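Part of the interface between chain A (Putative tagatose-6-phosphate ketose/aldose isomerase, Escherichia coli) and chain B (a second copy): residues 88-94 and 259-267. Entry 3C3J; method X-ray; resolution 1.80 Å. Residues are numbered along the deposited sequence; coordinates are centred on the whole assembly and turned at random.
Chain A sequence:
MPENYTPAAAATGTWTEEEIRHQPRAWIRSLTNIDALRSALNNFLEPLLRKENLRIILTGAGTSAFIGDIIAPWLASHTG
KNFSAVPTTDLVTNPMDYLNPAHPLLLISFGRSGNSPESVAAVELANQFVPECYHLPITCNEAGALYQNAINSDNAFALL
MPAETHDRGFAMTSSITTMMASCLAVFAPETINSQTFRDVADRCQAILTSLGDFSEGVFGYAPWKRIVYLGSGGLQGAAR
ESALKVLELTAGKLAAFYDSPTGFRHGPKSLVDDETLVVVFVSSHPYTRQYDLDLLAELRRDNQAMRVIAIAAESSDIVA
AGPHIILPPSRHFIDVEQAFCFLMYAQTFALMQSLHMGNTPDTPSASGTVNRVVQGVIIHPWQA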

ATOM      1  N   THR A  88       7.076  -6.031   8.368  1.00 12.59           N
ATOM      2  CA  THR A  88       7.859  -5.990   9.592  1.00 13.19           C
ATOM      3  C   THR A  88       8.278  -4.578   9.927  1.00 13.21           C
ATOM      4  O   THR A  88       8.424  -4.253  11.102  1.00 13.09           O
ATOM      5  N   THR A  89       8.475  -3.750   8.907  1.00 13.08           N
ATOM      6  CA  THR A  89       8.873  -2.370   9.119  1.00 14.28           C
ATOM      7  C   THR A  89       7.780  -1.586   9.871  1.00 15.45           C
ATOM      8  O   THR A  89       8.103  -0.739  10.707  1.00 18.24           O
ATOM      9  N   ASP A  90       6.503  -1.902   9.647  1.00 14.43           N
ATOM     10  CA  ASP A  90       5.404  -1.287  10.432  1.00 14.10           C
ATOM     11  C   ASP A  90       5.234  -1.886  11.830  1.00 13.33           C
ATOM     12  O   ASP A  90       4.912  -1.154  12.784  1.00 13.88           O
ATOM     13  N   LEU A  91       5.434  -3.195  11.963  1.00 13.16           N
ATOM     14  CA  LEU A  91       5.395  -3.846  13.276  1.00 12.66           C
ATOM     15  C   LEU A  91       6.448  -3.275  14.195  1.00 13.02           C
ATOM     16  O   LEU A  91       6.167  -3.018  15.369  1.00 13.49           O
ATOM     17  N   VAL A  92       7.641  -3.012  13.666  1.00 12.73           N
ATOM     18  CA  VAL A  92       8.755  -2.568  14.491  1.00 13.46           C
ATOM     19  C   VAL A  92       8.584  -1.103  14.938  1.00 12.44           C
ATOM     20  O   VAL A  92       8.898  -0.766  16.078  1.00 12.95           O
ATOM     21  N   THR A  93       8.055  -0.241  14.069  1.00 11.92           N
ATOM     22  CA  THR A  93       7.904   1.191  14.397  1.00 12.16           C
ATOM     23  C   THR A  93       6.613   1.518  15.143  1.00 11.20           C
ATOM     24  O   THR A  93       6.603   2.395  15.964  1.00 11.34           O
ATOM     25  N   ASN A  94       5.544   0.778  14.868  1.00 12.25           N
ATOM     26  CA  ASN A  94       4.210   1.043  15.417  1.00 13.10           C
ATOM     27  C   ASN A  94       3.521  -0.250  15.918  1.00 13.53           C
ATOM     28  O   ASN A  94       2.368  -0.510  15.565  1.00 13.83           O
TER
ATOM     29  N   ASP B 259       6.766   6.255   1.167  1.00 13.29           N
ATOM     30  CA  ASP B 259       7.133   5.062   1.908  1.00 14.06           C
ATOM     31  C   ASP B 259       7.160   5.378   3.385  1.00 13.13           C
ATOM     32  O   ASP B 259       6.811   6.501   3.796  1.00 12.53           O
ATOM     33  N   SER B 260       7.486   4.363   4.181  1.00 12.13           N
ATOM     34  CA  SER B 260       7.799   4.565   5.585  1.00 12.50           C
ATOM     35  C   SER B 260       9.301   4.717   5.657  1.00 12.68           C
ATOM     36  O   SER B 260       9.985   4.246   4.761  1.00 13.26           O
ATOM     37  N   PRO B 261       9.812   5.424   6.678  1.00 13.16           N
ATOM     38  CA  PRO B 261      11.276   5.543   6.829  1.00 13.59           C
ATOM     39  C   PRO B 261      11.998   4.187   6.859  1.00 13.45           C
ATOM     40  O   PRO B 261      12.990   4.002   6.164  1.00 13.63           O
ATOM     41  N   THR B 262      11.467   3.233   7.614  1.00 13.35           N
ATOM     42  CA  THR B 262      12.131   1.958   7.733  1.00 14.40           C
ATOM     43  C   THR B 262      11.929   1.118   6.454  1.00 14.15           C
ATOM     44  O   THR B 262      12.846   0.420   6.041  1.00 13.88           O
ATOM     45  N   GLY B 263      10.746   1.198   5.826  1.00 14.28           N
ATOM     46  CA  GLY B 263      10.493   0.483   4.568  1.00 14.90           C
ATOM     47  C   GLY B 263      11.398   0.981   3.454  1.00 14.68           C
ATOM     48  O   GLY B 263      11.855   0.203   2.614  1.00 14.19           O
ATOM     49  N   PHE B 264      11.693   2.271   3.480  1.00 15.48           N
ATOM     50  CA  PHE B 264      12.487   2.939   2.439  1.00 15.72           C
ATOM     51  C   PHE B 264      13.877   2.310   2.275  1.00 15.36           C
ATOM     52  O   PHE B 264      14.397   2.268   1.196  1.00 15.00           O
ATOM     53  N   ARG B 265      14.448   1.794   3.352  1.00 16.03           N
ATOM     54  CA  ARG B 265      15.770   1.203   3.305  1.00 16.45           C
ATOM     55  C   ARG B 265      15.839  -0.066   2.473  1.00 16.92           C
ATOM     56  O   ARG B 265      16.891  -0.401   1.978  1.00 18.97           O
ATOM     57  N   HIS B 266      14.732  -0.773   2.334  1.00 16.98           N
ATOM     58  CA  HIS B 266      14.707  -2.099   1.718  1.00 17.17           C
ATOM     59  C   HIS B 266      14.525  -2.077   0.181  1.00 16.92           C
ATOM     60  O   HIS B 266      13.735  -2.831  -0.395  1.00 17.63           O
ATOM     61  N   GLY B 267      15.281  -1.212  -0.476  1.00 17.46           N
ATOM     62  CA  GLY B 267      15.242  -1.093  -1.923  1.00 17.68           C
ATOM     63  C   GLY B 267      14.818   0.265  -2.463  1.00 18.36           C
ATOM     64  O   GLY B 267      15.481   0.790  -3.369  1.00 17.88           O
TER

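The most unusual feature of this contact is a single buried threonine, Thr89(A), that takes part in four of the six residue contacts. It meets Thr262(B), Gly263(B), His266(B) and Ser260(B), and the other stretch covers more of it than of any other residue here. Direct polar bonding is sparse: one weak hydrogen bond crosses the stretches, and a water supplies the remaining polar link.

Chain A contributes a helix, residues 88-93. Chain B contributes a short, weakly bonded helical segment preceded by Ser260(B). The closest backbone register pairs Thr89(A) with Thr262(B), whose CA atoms lie 5.6 Å apart. Both side chains point toward the opposite stretch, and both adopt the p rotamer.

Thr262(B) places its hydroxyl against the chain A helix. OG1 of Thr262(B) lies 3.2 Å from CB of Thr89(A). The same OG1 donates a weak hydrogen bond to the backbone O of Thr89(A), at 3.3 Å. That carbonyl also accepts a weak helical bond from the backbone N of Thr93(A), at 3.4 Å. CG2 of Thr262(B) packs 3.5 Å from CG2 of Thr93(A), and OG1 of Thr262(B) is also near that methyl, at 3.7 Å. Thr93(A), also in the p rotamer, points toward chain B and extends the contact one helical turn beyond Thr89(A).

The methyl of Thr89(A) reaches the chain B backbone. Its CG2 lies 3.7 Å from N of Gly263(B). That amide is already engaged, since N of Gly263(B) donates to OG of Ser260(B) at 2.9 Å, and the Ser260(B) side chain thereby caps the start of the segment. Gly263(B) has no side chain. An ideal CB there would lie 2.7 Å from OD1 of Asp259(B), a clash within chain B, whereas OG1 of Thr89(A) would be 3.8 Å from it.

His266(B) also points toward chain A, with chi1 in the m rotamer. Its CE1 meets CG2 of Thr89(A) at 3.9 Å, and the methyl approaches the ring obliquely. The ring is held from within its own chain: ND1 of His266(B) donates to the backbone O of Thr262(B) at 3.3 Å. This bond ties the ring to the same residue that packs against the chain A helix.

Water 1 joins three side chains across the contact. It lies 2.7 Å from OG1 of Thr89(A), 2.7 Å from OD1 of Asp90(A) and 2.7 Å from OG of Ser260(B). It donates to the Asp90(A) carboxylate. The two hydroxyls are too far apart for a direct bond, with OG1 of Thr89(A) 4.4 Å from OG of Ser260(B), so the water spans the gap. Asp90(A), in the m rotamer, leaves its backbone sideways, but its end comes nearer to chain B. Ser260(B), in the p rotamer, points toward chain A. Its OG therefore serves both the cap and the water.

Leu91(A) is out of reach. Phe264(B) makes no contact with the chain A stretch. Arg265(B) makes no contact here and is hydrogen-bonded elsewhere in the structure.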

ATOM      1  CB  THR A  88       9.110  -6.875   9.562  1.00 13.37           C
ATOM      2  OG1 THR A  88       9.956  -6.477   8.478  1.00 15.32           O
ATOM      3  CG2 THR A  88       8.703  -8.345   9.418  1.00 14.45           C
ATOM      4  CB  THR A  89       9.273  -1.717   7.760  1.00 14.47           C
ATOM      5  OG1 THR A  89       8.304  -2.057   6.760  1.00 14.31           O
ATOM      6  CG2 THR A  89      10.654  -2.235   7.296  1.00 14.72           C
ATOM      7  CB  ASP A  90       4.056  -1.390   9.701  1.00 14.06           C
ATOM      8  CG  ASP A  90       4.002  -0.545   8.445  1.00 16.65           C
ATOM      9  OD1 ASP A  90       4.776   0.430   8.329  1.00 19.61           O
ATOM     10  OD2 ASP A  90       3.173  -0.856   7.553  1.00 18.78           O
ATOM     11  CB  LEU A  91       5.558  -5.366  13.162  1.00 12.77           C
ATOM     12  CG  LEU A  91       4.384  -6.138  12.547  1.00 11.41           C
ATOM     13  CD1 LEU A  91       4.643  -7.692  12.564  1.00 11.39           C
ATOM     14  CD2 LEU A  91       3.064  -5.744  13.209  1.00 11.59           C
ATOM     15  CB  VAL A  92      10.125  -2.782  13.787  1.00 13.78           C
ATOM     16  CG1 VAL A  92      11.236  -2.109  14.571  1.00 17.64           C
ATOM     17  CG2 VAL A  92      10.438  -4.264  13.615  1.00 16.05           C
ATOM     18  CB  THR A  93       7.984   2.111  13.157  1.00 11.63           C
ATOM     19  OG1 THR A  93       6.898   1.816  12.272  1.00 11.53           O
ATOM     20  CG2 THR A  93       9.364   1.990  12.437  1.00 14.29           C
ATOM     21  CB  ASN A  94       3.325   1.708  14.338  1.00 13.69           C
ATOM     22  CG  ASN A  94       3.764   3.122  13.986  1.00 15.02           C
ATOM     23  OD1 ASN A  94       3.132   4.124  14.397  1.00 20.78           O
ATOM     24  ND2 ASN A  94       4.829   3.224  13.229  1.00 11.16           N
TER
ATOM     25  CB  ASP B 259       8.501   4.523   1.440  1.00 13.89           C
ATOM     26  CG  ASP B 259       8.572   2.980   1.435  1.00 17.52           C
ATOM     27  OD1 ASP B 259       8.015   2.307   2.346  1.00 19.90           O
ATOM     28  OD2 ASP B 259       9.204   2.432   0.504  1.00 21.11           O
ATOM     29  CB  SER B 260       7.372   3.386   6.434  1.00 11.39           C
ATOM     30  OG  SER B 260       8.110   2.249   6.095  1.00 12.47           O
ATOM     31  CB  PRO B 261      11.429   6.291   8.143  1.00 14.22           C
ATOM     32  CG  PRO B 261      10.213   7.130   8.229  1.00 15.32           C
ATOM     33  CD  PRO B 261       9.101   6.263   7.650  1.00 13.49           C
ATOM     34  CB  THR B 262      11.666   1.187   8.976  1.00 14.48           C
ATOM     35  OG1 THR B 262      10.242   1.082   8.932  1.00 16.68           O
ATOM     36  CG2 THR B 262      12.086   1.891  10.274  1.00 15.85           C
ATOM     37  CB  PHE B 264      12.620   4.427   2.786  1.00 16.01           C
ATOM     38  CG  PHE B 264      13.014   5.323   1.632  1.00 16.74           C
ATOM     39  CD1 PHE B 264      12.289   5.330   0.444  1.00 16.23           C
ATOM     40  CD2 PHE B 264      14.045   6.228   1.778  1.00 18.22           C
ATOM     41  CE1 PHE B 264      12.633   6.165  -0.609  1.00 16.95           C
ATOM     42  CE2 PHE B 264      14.391   7.091   0.726  1.00 17.19           C
ATOM     43  CZ  PHE B 264      13.676   7.066  -0.458  1.00 16.29           C
ATOM     44  CB  ARG B 265      16.271   0.859   4.710  1.00 16.07           C
ATOM     45  CG  ARG B 265      16.626   2.023   5.564  1.00 16.12           C
ATOM     46  CD  ARG B 265      17.510   1.551   6.697  1.00 15.67           C
ATOM     47  NE  ARG B 265      17.881   2.631   7.597  1.00 16.03           N
ATOM     48  CZ  ARG B 265      17.149   3.034   8.626  1.00 16.34           C
ATOM     49  NH1 ARG B 265      15.990   2.445   8.875  1.00 15.99           N
ATOM     50  NH2 ARG B 265      17.597   4.023   9.417  1.00 14.74           N
ATOM     51  CB  HIS B 266      13.647  -2.933   2.421  1.00 17.34           C
ATOM     52  CG  HIS B 266      14.041  -3.311   3.812  1.00 18.12           C
ATOM     53  ND1 HIS B 266      13.750  -2.532   4.910  1.00 19.02           N
ATOM     54  CD2 HIS B 266      14.745  -4.368   4.280  1.00 17.21           C
ATOM     55  CE1 HIS B 266      14.241  -3.104   5.995  1.00 16.28           C
ATOM     56  NE2 HIS B 266      14.853  -4.216   5.640  1.00 19.94           N
TER
HETATM   57  O   HOH W   1       6.602   0.003   6.429  1.00 19.49           O